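Side-chain contacts in D-glycerate 3-kinase (Cryptococcus neoformans var. grubii serotype A, PDB 6CKG), which probably phosphorylates D-glycerate at its 3-hydroxyl, using ATP as the phosphate donor: residues A[80-84]-A[85-89]; A[118-121]-A[122-126]; A[240-243]-A[244-247]. All coordinates share one frame; numbering follows the deposited sequence.

Contact 1: A[80-84]-A[85-89]. With EDO (1,2-ethanediol), chain C.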
ATOM      1  N   ALA A  80      -9.765  12.629  -0.938  1.00 27.44           N
ATOM      2  CA  ALA A  80      -9.375  12.161   0.385  1.00 32.13           C
ATOM      3  C   ALA A  80      -8.351  11.068   0.159  1.00 36.45           C
ATOM      4  O   ALA A  80      -8.448  10.332  -0.828  1.00 31.81           O
ATOM      5  CB  ALA A  80     -10.563  11.618   1.194  1.00 27.11           C
ATOM      6  N   THR A  81      -7.361  10.972   1.045  1.00 30.94           N
ATOM      7  CA  THR A  81      -6.314   9.964   0.908  1.00 33.36           C
ATOM      8  C   THR A  81      -6.250   9.082   2.146  1.00 31.49           C
ATOM      9  O   THR A  81      -6.262   9.589   3.277  1.00 26.32           O
ATOM     10  CB  THR A  81      -4.949  10.608   0.672  1.00 36.31           C
ATOM     11  OG1 THR A  81      -4.965  11.325  -0.562  1.00 39.01           O
ATOM     12  CG2 THR A  81      -3.857   9.519   0.602  1.00 38.99           C
ATOM     13  N   MET A  82      -6.186   7.764   1.927  1.00 30.50           N
ATOM     14  CA  MET A  82      -5.867   6.780   2.957  1.00 27.12           C
ATOM     15  C   MET A  82      -4.515   6.155   2.634  1.00 33.18           C
ATOM     16  O   MET A  82      -4.326   5.602   1.542  1.00 28.79           O
ATOM     17  CB  MET A  82      -6.933   5.681   3.038  1.00 31.26           C
ATOM     18  CG  MET A  82      -8.151   6.071   3.831  1.00 33.65           C
ATOM     19  SD  MET A  82      -9.472   4.853   3.754  1.00 37.84           S
ATOM     20  CE  MET A  82      -8.632   3.375   4.368  1.00 33.44           C
ATOM     21  N   SER A  83      -3.579   6.241   3.575  1.00 26.23           N
ATOM     22  CA  SER A  83      -2.283   5.590   3.458  1.00 28.51           C
ATOM     23  C   SER A  83      -2.245   4.395   4.404  1.00 29.82           C
ATOM     24  O   SER A  83      -2.557   4.533   5.588  1.00 27.78           O
ATOM     25  CB  SER A  83      -1.154   6.563   3.790  1.00 31.63           C
ATOM     26  OG  SER A  83      -1.254   7.711   2.987  1.00 39.00           O
ATOM     27  N   LEU A  84      -1.858   3.232   3.881  1.00 28.71           N
ATOM     28  CA  LEU A  84      -1.892   2.004   4.676  1.00 24.17           C
ATOM     29  C   LEU A  84      -1.126   2.136   5.995  1.00 26.01           C
ATOM     30  O   LEU A  84      -1.575   1.638   7.034  1.00 29.89           O
ATOM     31  CB  LEU A  84      -1.332   0.847   3.854  1.00 23.84           C
ATOM     32  CG  LEU A  84      -1.356  -0.525   4.527  1.00 23.73           C
ATOM     33  CD1 LEU A  84      -2.800  -0.939   4.728  1.00 27.24           C
ATOM     34  CD2 LEU A  84      -0.619  -1.529   3.631  1.00 21.66           C
ATOM     35  N   ASP A  85       0.026   2.809   5.979  1.00 24.13           N
ATOM     36  CA  ASP A  85       0.844   2.907   7.188  1.00 28.14           C
ATOM     37  C   ASP A  85       0.145   3.683   8.300  1.00 36.57           C
ATOM     38  O   ASP A  85       0.471   3.497   9.474  1.00 32.67           O
ATOM     39  CB  ASP A  85       2.172   3.587   6.884  1.00 30.35           C
ATOM     40  CG  ASP A  85       3.049   2.783   5.961  1.00 35.73           C
ATOM     41  OD1 ASP A  85       2.575   1.787   5.357  1.00 34.06           O
ATOM     42  OD2 ASP A  85       4.227   3.172   5.839  1.00 42.00           O
ATOM     43  N   ASP A  86      -0.787   4.577   7.965  1.00 29.55           N
ATOM     44  CA  ASP A  86      -1.502   5.290   9.019  1.00 30.33           C
ATOM     45  C   ASP A  86      -2.483   4.391   9.752  1.00 27.92           C
ATOM     46  O   ASP A  86      -3.052   4.816  10.765  1.00 29.19           O
ATOM     47  CB  ASP A  86      -2.243   6.498   8.445  1.00 34.17           C
ATOM     48  CG  ASP A  86      -1.314   7.628   8.111  1.00 31.58           C
ATOM     49  OD1 ASP A  86      -0.514   8.002   8.995  1.00 32.99           O
ATOM     50  OD2 ASP A  86      -1.358   8.116   6.955  1.00 37.90           O
ATOM     51  N   PHE A  87      -2.671   3.165   9.270  1.00 26.46           N
ATOM     52  CA  PHE A  87      -3.605   2.204   9.827  1.00 22.97           C
ATOM     53  C   PHE A  87      -2.900   1.011  10.487  1.00 22.61           C
ATOM     54  O   PHE A  87      -3.531  -0.020  10.736  1.00 25.22           O
ATOM     55  CB  PHE A  87      -4.563   1.735   8.733  1.00 21.68           C
ATOM     56  CG  PHE A  87      -5.543   2.797   8.294  1.00 27.03           C
ATOM     57  CD1 PHE A  87      -5.193   3.743   7.338  1.00 28.56           C
ATOM     58  CD2 PHE A  87      -6.814   2.843   8.838  1.00 25.44           C
ATOM     59  CE1 PHE A  87      -6.096   4.720   6.946  1.00 33.51           C
ATOM     60  CE2 PHE A  87      -7.724   3.827   8.446  1.00 29.06           C
ATOM     61  CZ  PHE A  87      -7.363   4.759   7.507  1.00 30.24           C
ATOM     62  N   TYR A  88      -1.614   1.133  10.800  1.00 29.84           N
ATOM     63  CA  TYR A  88      -0.977   0.132  11.657  1.00 26.07           C
ATOM     64  C   TYR A  88      -1.737  -0.019  12.976  1.00 28.88           C
ATOM     65  O   TYR A  88      -2.389   0.916  13.455  1.00 28.08           O
ATOM     66  CB  TYR A  88       0.468   0.525  11.968  1.00 27.03           C
ATOM     67  CG  TYR A  88       1.506   0.250  10.897  1.00 26.17           C
ATOM     68  CD1 TYR A  88       1.606  -0.999  10.280  1.00 25.55           C
ATOM     69  CD2 TYR A  88       2.418   1.233  10.544  1.00 27.26           C
ATOM     70  CE1 TYR A  88       2.570  -1.228   9.327  1.00 26.29           C
ATOM     71  CE2 TYR A  88       3.381   1.013   9.604  1.00 28.52           C
ATOM     72  CZ  TYR A  88       3.462  -0.210   8.991  1.00 31.72           C
ATOM     73  OH  TYR A  88       4.449  -0.400   8.053  1.00 32.88           O
ATOM     74  N   LEU A  89      -1.643  -1.217  13.566  1.00 25.10           N
ATOM     75  CA  LEU A  89      -2.127  -1.443  14.922  1.00 27.82           C
ATOM     76  C   LEU A  89      -1.576  -0.390  15.869  1.00 26.07           C
ATOM     77  O   LEU A  89      -0.481   0.145  15.668  1.00 25.42           O
ATOM     78  CB  LEU A  89      -1.702  -2.836  15.431  1.00 31.12           C
ATOM     79  CG  LEU A  89      -2.262  -4.032  14.669  1.00 28.41           C
ATOM     80  CD1 LEU A  89      -1.516  -5.314  15.114  1.00 23.63           C
ATOM     81  CD2 LEU A  89      -3.772  -4.127  14.914  1.00 26.37           C
TER
HETATM   82  C1  EDO C 401      -4.645  10.077   7.056  1.00 34.70           C
HETATM   83  O1  EDO C 401      -3.481  10.070   7.907  1.00 33.34           O
HETATM   84  C2  EDO C 401      -4.920   8.657   6.572  1.00 34.47           C
HETATM   85  O2  EDO C 401      -3.797   8.205   5.801  1.00 30.94           O
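The Phe87 ring meets Ser83 O at its edge and in its plane, the carbonyl oxygen lying 3.3 Å from CD1, with Leu84 O also at the edge, near the plane. Met82 comes obliquely to the far end of the same ring: its methyl CE is 3.7 Å from Phe87 CZ, and the two side chains cross at about a right angle. Met82 SD, 5.2 Å from the ring centroid and well off the normal, makes this a Met-aromatic contact; a bend at chi3 (57°) folds CE back toward the aromatic carbons. Leu121 and Cys124 of helix 118-129 also pack on the Phe87 ring, so it is buried between the strand end and that helix. Two backbone bonds turn the chain here. Ser83 O, besides facing the ring edge, accepts Asp86 N at 3.0 Å, while Leu84 O accepts Phe87 N at 2.9 Å; in both the donor stands above the carbonyl plane, the short-span geometry of a 3-10 turn. The Asp86 carboxylate swings back beside the strand, its OD2 3.5 Å from Ser83 CB. A 1,2-ethanediol, probably from the crystallisation liquor and also hydrogen-bonded to Pro150 O, bridges the two residues: its O2 takes a hydrogen from Ser83 N at 3.0 Å and donates to Asp86 OD2 at 2.7 Å. The other Asp86 oxygen, OD1, accepts Tyr152 N, which fixes the rotation of the carboxylate. Ser83 OG is hydrogen-bonded to Glu180 OE2, and Asp85 forms a salt bridge with Lys154. Strand 79-83 is an edge strand of a sheet whose five parallel strands run in the order 2-3-1-4-5, with a sixth, antiparallel strand beyond, an order found in P-loop kinases.

Contact 2: A[118-121]-A[122-126]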
ATOM      1  N   LEU A 118      -7.382  -3.878  10.833  1.00 27.85           N
ATOM      2  CA  LEU A 118      -8.320  -4.098   9.735  1.00 29.35           C
ATOM      3  C   LEU A 118      -9.728  -3.587  10.047  1.00 28.31           C
ATOM      4  O   LEU A 118     -10.377  -3.054   9.137  1.00 33.42           O
ATOM      5  CB  LEU A 118      -8.350  -5.583   9.342  1.00 28.24           C
ATOM      6  CG  LEU A 118      -7.066  -6.047   8.643  1.00 28.93           C
ATOM      7  CD1 LEU A 118      -7.068  -7.569   8.466  1.00 34.35           C
ATOM      8  CD2 LEU A 118      -6.929  -5.363   7.298  1.00 28.61           C
ATOM      9  N   PRO A 119     -10.253  -3.720  11.278  1.00 31.56           N
ATOM     10  CA  PRO A 119     -11.536  -3.044  11.577  1.00 30.13           C
ATOM     11  C   PRO A 119     -11.517  -1.555  11.275  1.00 31.28           C
ATOM     12  O   PRO A 119     -12.493  -1.032  10.721  1.00 32.09           O
ATOM     13  CB  PRO A 119     -11.740  -3.321  13.071  1.00 31.96           C
ATOM     14  CG  PRO A 119     -11.066  -4.664  13.270  1.00 34.00           C
ATOM     15  CD  PRO A 119      -9.849  -4.613  12.386  1.00 31.25           C
ATOM     16  N   LEU A 120     -10.419  -0.861  11.604  1.00 34.39           N
ATOM     17  CA  LEU A 120     -10.354   0.582  11.377  1.00 35.16           C
ATOM     18  C   LEU A 120     -10.252   0.902   9.889  1.00 31.96           C
ATOM     19  O   LEU A 120     -10.901   1.837   9.405  1.00 31.89           O
ATOM     20  CB  LEU A 120      -9.168   1.187  12.137  1.00 27.20           C
ATOM     21  CG  LEU A 120      -9.046   2.713  12.123  1.00 26.93           C
ATOM     22  CD1 LEU A 120     -10.297   3.361  12.706  1.00 32.98           C
ATOM     23  CD2 LEU A 120      -7.805   3.186  12.881  1.00 33.87           C
ATOM     24  N   LEU A 121      -9.421   0.159   9.160  1.00 32.82           N
ATOM     25  CA  LEU A 121      -9.358   0.292   7.706  1.00 32.36           C
ATOM     26  C   LEU A 121     -10.731   0.122   7.072  1.00 30.63           C
ATOM     27  O   LEU A 121     -11.153   0.938   6.245  1.00 31.31           O
ATOM     28  CB  LEU A 121      -8.386  -0.741   7.138  1.00 31.51           C
ATOM     29  CG  LEU A 121      -6.925  -0.319   7.172  1.00 31.10           C
ATOM     30  CD1 LEU A 121      -6.001  -1.540   7.082  1.00 27.61           C
ATOM     31  CD2 LEU A 121      -6.686   0.649   6.015  1.00 28.00           C
ATOM     32  N   GLU A 122     -11.441  -0.944   7.442  1.00 30.28           N
ATOM     33  CA  GLU A 122     -12.756  -1.184   6.866  1.00 34.16           C
ATOM     34  C   GLU A 122     -13.740  -0.096   7.269  1.00 37.26           C
ATOM     35  O   GLU A 122     -14.505   0.387   6.427  1.00 36.33           O
ATOM     36  CB  GLU A 122     -13.277  -2.559   7.275  1.00 31.97           C
ATOM     37  CG  GLU A 122     -12.462  -3.694   6.706  1.00 42.93           C
ATOM     38  CD  GLU A 122     -13.062  -5.048   7.004  1.00 53.56           C
ATOM     39  OE1 GLU A 122     -14.305  -5.139   7.113  1.00 61.70           O
ATOM     40  OE2 GLU A 122     -12.284  -6.017   7.140  1.00 54.58           O
ATOM     41  N   GLN A 123     -13.728   0.308   8.545  1.00 34.98           N
ATOM     42  CA  GLN A 123     -14.616   1.379   8.990  1.00 28.81           C
ATOM     43  C   GLN A 123     -14.350   2.669   8.217  1.00 32.81           C
ATOM     44  O   GLN A 123     -15.287   3.344   7.777  1.00 31.89           O
ATOM     45  CB  GLN A 123     -14.471   1.610  10.509  1.00 29.03           C
ATOM     46  CG  GLN A 123     -15.360   2.737  11.059  1.00 40.32           C
ATOM     47  CD  GLN A 123     -15.138   3.038  12.553  1.00 55.35           C
ATOM     48  OE1 GLN A 123     -14.014   2.996  13.055  1.00 58.07           O
ATOM     49  NE2 GLN A 123     -16.223   3.343  13.259  1.00 55.96           N
ATOM     50  N   CYS A 124     -13.078   3.034   8.043  1.00 29.75           N
ATOM     51  CA  CYS A 124     -12.779   4.308   7.395  1.00 29.90           C
ATOM     52  C   CYS A 124     -13.118   4.270   5.913  1.00 34.69           C
ATOM     53  O   CYS A 124     -13.669   5.233   5.372  1.00 32.43           O
ATOM     54  CB  CYS A 124     -11.313   4.676   7.602  1.00 26.58           C
ATOM     55  SG  CYS A 124     -11.032   5.247   9.327  1.00 33.33           S
ATOM     56  N   LEU A 125     -12.819   3.162   5.239  1.00 29.23           N
ATOM     57  CA  LEU A 125     -13.130   3.095   3.817  1.00 35.61           C
ATOM     58  C   LEU A 125     -14.635   3.081   3.589  1.00 35.57           C
ATOM     59  O   LEU A 125     -15.131   3.734   2.667  1.00 35.84           O
ATOM     60  CB  LEU A 125     -12.454   1.875   3.190  1.00 31.09           C
ATOM     61  CG  LEU A 125     -12.359   1.873   1.656  1.00 35.36           C
ATOM     62  CD1 LEU A 125     -12.163   3.287   1.091  1.00 34.80           C
ATOM     63  CD2 LEU A 125     -11.202   0.985   1.241  1.00 30.96           C
ATOM     64  N   ALA A 126     -15.387   2.371   4.431  1.00 34.00           N
ATOM     65  CA  ALA A 126     -16.841   2.409   4.294  1.00 35.45           C
ATOM     66  C   ALA A 126     -17.386   3.806   4.578  1.00 38.59           C
ATOM     67  O   ALA A 126     -18.312   4.272   3.900  1.00 40.03           O
ATOM     68  CB  ALA A 126     -17.491   1.377   5.213  1.00 38.14           C
TER
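Cys124 N donates to Leu120 O at 2.8 Å, and the same carbonyl oxygen has the cysteine sulfur close by, SG lying 3.4 Å from Leu120 O. That approach follows from the cysteine torsion: with SG beside its own backbone N (chi1 -74°), the sulfur is laid back along the helix toward the preceding turn. There it also meets the leucine side chain, SG being 3.9 Å from Leu120 CD1. The same methyl is shared with Gln123, whose amide oxygen OE1 is 3.8 Å from Leu120 CD1. Gln123 reaches that place with CG anti to its backbone N (chi1 179°) and its chain extended; the two side chains cross obliquely and meet through OE1. Two residues earlier in the ladder, Glu122 accompanies Leu118 O with its aliphatic part: CG comes to 3.3 Å from Leu118 O, while Glu122 N donates to that oxygen at 2.9 Å. Gln123 N to Pro119 O and Leu125 N to Leu121 O complete a regular alpha-helical ladder. At the start of the helix, Leu120 N is held by Asp117 OD1. The inward side chains divide among several neighbours: Leu120 and Cys124 lie against Pro150 of strand 146-153, Leu121 and Leu125 pack on Leu241 of helix 239-242 and on Met82, and Leu121 and Cys124 touch Phe87. In chemical terms, the helix turns are joined by main-chain hydrogen bonds, and the side chains add chiefly dispersion contacts. The cysteine sulfur accordingly sits among a carbonyl, apolar carbons and the Phe87 ring in a buried setting, which would probably disfavour its ionised form.

Contact 3: A[240-243]-A[244-247]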
ATOM      1  N   VAL A 240     -11.542  -8.466   1.951  1.00 28.41           N
ATOM      2  CA  VAL A 240     -12.727  -7.605   2.043  1.00 34.84           C
ATOM      3  C   VAL A 240     -12.356  -6.148   1.770  1.00 32.62           C
ATOM      4  O   VAL A 240     -13.091  -5.409   1.096  1.00 32.34           O
ATOM      5  CB  VAL A 240     -13.391  -7.773   3.425  1.00 42.92           C
ATOM      6  CG1 VAL A 240     -14.418  -6.678   3.674  1.00 42.70           C
ATOM      7  CG2 VAL A 240     -14.039  -9.146   3.532  1.00 51.15           C
ATOM      8  N   LEU A 241     -11.198  -5.721   2.277  1.00 32.66           N
ATOM      9  CA  LEU A 241     -10.698  -4.369   2.054  1.00 30.68           C
ATOM     10  C   LEU A 241     -10.337  -4.147   0.591  1.00 31.64           C
ATOM     11  O   LEU A 241     -10.691  -3.116  -0.003  1.00 27.62           O
ATOM     12  CB  LEU A 241      -9.471  -4.137   2.933  1.00 34.89           C
ATOM     13  CG  LEU A 241      -9.230  -2.916   3.801  1.00 50.98           C
ATOM     14  CD1 LEU A 241      -7.735  -2.578   3.773  1.00 48.66           C
ATOM     15  CD2 LEU A 241     -10.098  -1.717   3.406  1.00 51.45           C
ATOM     16  N   TRP A 242      -9.595  -5.087  -0.000  1.00 26.41           N
ATOM     17  CA  TRP A 242      -9.226  -4.955  -1.412  1.00 27.66           C
ATOM     18  C   TRP A 242     -10.453  -4.832  -2.298  1.00 27.70           C
ATOM     19  O   TRP A 242     -10.441  -4.098  -3.304  1.00 28.03           O
ATOM     20  CB  TRP A 242      -8.395  -6.149  -1.871  1.00 28.44           C
ATOM     21  CG  TRP A 242      -7.054  -6.387  -1.209  1.00 26.50           C
ATOM     22  CD1 TRP A 242      -6.332  -7.563  -1.269  1.00 23.21           C
ATOM     23  CD2 TRP A 242      -6.248  -5.470  -0.434  1.00 23.88           C
ATOM     24  NE1 TRP A 242      -5.150  -7.436  -0.580  1.00 24.39           N
ATOM     25  CE2 TRP A 242      -5.073  -6.178  -0.044  1.00 22.58           C
ATOM     26  CE3 TRP A 242      -6.398  -4.138  -0.020  1.00 24.86           C
ATOM     27  CZ2 TRP A 242      -4.063  -5.593   0.706  1.00 23.39           C
ATOM     28  CZ3 TRP A 242      -5.393  -3.565   0.749  1.00 26.19           C
ATOM     29  CH2 TRP A 242      -4.244  -4.297   1.112  1.00 26.08           C
ATOM     30  N   ASP A 243     -11.521  -5.553  -1.955  1.00 25.20           N
ATOM     31  CA  ASP A 243     -12.715  -5.572  -2.797  1.00 29.35           C
ATOM     32  C   ASP A 243     -13.458  -4.239  -2.817  1.00 28.85           C
ATOM     33  O   ASP A 243     -14.388  -4.088  -3.611  1.00 29.72           O
ATOM     34  CB  ASP A 243     -13.671  -6.682  -2.339  1.00 31.56           C
ATOM     35  CG  ASP A 243     -13.196  -8.082  -2.752  1.00 40.50           C
ATOM     36  OD1 ASP A 243     -12.292  -8.203  -3.616  1.00 38.76           O
ATOM     37  OD2 ASP A 243     -13.726  -9.072  -2.206  1.00 44.26           O
ATOM     38  N   GLN A 244     -13.105  -3.298  -1.943  1.00 31.06           N
ATOM     39  CA  GLN A 244     -13.679  -1.961  -1.946  1.00 30.60           C
ATOM     40  C   GLN A 244     -13.019  -1.043  -2.966  1.00 29.58           C
ATOM     41  O   GLN A 244     -13.530   0.055  -3.213  1.00 28.06           O
ATOM     42  CB  GLN A 244     -13.562  -1.369  -0.543  1.00 29.60           C
ATOM     43  CG  GLN A 244     -14.400  -2.105   0.500  1.00 33.43           C
ATOM     44  CD  GLN A 244     -15.809  -1.550   0.566  1.00 48.50           C
ATOM     45  OE1 GLN A 244     -16.582  -1.679  -0.382  1.00 48.35           O
ATOM     46  NE2 GLN A 244     -16.138  -0.884   1.677  1.00 58.32           N
ATOM     47  N   ILE A 245     -11.932  -1.484  -3.584  1.00 28.62           N
ATOM     48  CA  ILE A 245     -11.182  -0.681  -4.547  1.00 29.79           C
ATOM     49  C   ILE A 245     -11.799  -0.818  -5.938  1.00 35.16           C
ATOM     50  O   ILE A 245     -12.064  -1.931  -6.414  1.00 31.15           O
ATOM     51  CB  ILE A 245      -9.707  -1.113  -4.551  1.00 24.17           C
ATOM     52  CG1 ILE A 245      -9.101  -0.881  -3.155  1.00 27.89           C
ATOM     53  CG2 ILE A 245      -8.935  -0.419  -5.655  1.00 23.51           C
ATOM     54  CD1 ILE A 245      -7.643  -1.355  -3.006  1.00 21.64           C
ATOM     55  N   ASP A 246     -11.992   0.320  -6.616  1.00 28.47           N
ATOM     56  CA  ASP A 246     -12.622   0.360  -7.933  1.00 26.39           C
ATOM     57  C   ASP A 246     -11.620   0.263  -9.078  1.00 27.54           C
ATOM     58  O   ASP A 246     -11.899  -0.387 -10.090  1.00 32.45           O
ATOM     59  CB  ASP A 246     -13.429   1.655  -8.101  1.00 26.73           C
ATOM     60  CG  ASP A 246     -14.524   1.800  -7.067  1.00 32.21           C
ATOM     61  OD1 ASP A 246     -15.246   0.818  -6.833  1.00 37.97           O
ATOM     62  OD2 ASP A 246     -14.658   2.892  -6.479  1.00 28.91           O
ATOM     63  N   CYS A 247     -10.475   0.925  -8.962  1.00 23.23           N
ATOM     64  CA  CYS A 247      -9.476   0.904 -10.023  1.00 24.95           C
ATOM     65  C   CYS A 247      -8.107   1.002  -9.363  1.00 25.55           C
ATOM     66  O   CYS A 247      -7.997   1.219  -8.157  1.00 24.31           O
ATOM     67  CB  CYS A 247      -9.729   2.038 -11.044  1.00 24.50           C
ATOM     68  SG  CYS A 247      -9.577   3.701 -10.331  1.00 26.15           S
TER
HETATM   69  O   HOH W   1     -15.403  -2.106  -5.381  1.00 42.46           O
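Gln244 folds back over the last helical turn, its CG 3.6 Å from Val240 O and its CB 3.4 Å from Leu241 O. CG stands beside the backbone N, and a sharp bend at chi2 (-88°) then turns the amide away from the line of the stem. Its aliphatic stem also touches Leu125 of helix 118-129. Ile245 has the same first torsion: CG1 lies beside its own N (chi1 -61°), with CG2 anti to N, and passes 3.5 Å from Trp242 O, with the chain beyond it extended, leaving CD1 4.3 Å from Trp242 CE3. The approach of this methyl to the indole is oblique and loose. Trp242 itself points away from the turn, where NE1 donates to Phe186 O and the indole meets Tyr238 and Trp309. Backbone bonds from Gln244 N to Leu241 O (3.1 Å) and from Ile245 N to Trp242 O (3.0 Å) guide the chain out of helix 239-242; the second closes a type I beta turn from Trp242 to Ile245. This turn delivers the chain to strand 247-253, which lies parallel to strand 48-53 in the central sheet of the P-loop kinase fold. In Leu241 both side-chain torsions lie off staggered values, chi1 at -133°; the side chain packs on Leu121, Leu125 and Phe179. Beyond the turn, a water lies within bonding distance of Asp243 O, at 2.8 Å, and of Asp246 OD1, at a longer 3.3 Å, and can hardly serve all its acceptors at once. Asp246 is oriented from its other oxygen as well, because OD2 accepts Val49 N near the start of strand 48-53, while Gln244 O receives Lys129 NZ.

Along the chain the three contacts follow in series, each local, and none nests within or crosses another. Contact 1 turns the chain at the end of strand 79-83 toward helix 91-100. Contact 2 lies on helix 118-129, which covers that strand end: Phe87 CG approaches Leu121 CD2 to 3.3 Å. The helix also meets contact 3, where helix 239-242 turns into strand 247-253; Leu125 CD2 and Leu241 CD2 are 3.6 Å apart. Contacts 1 and 3 do not touch, their nearest atoms being about 5 Å apart, so contact 2 bridges them and ties the edge strand 79-83 to the entry of a central one.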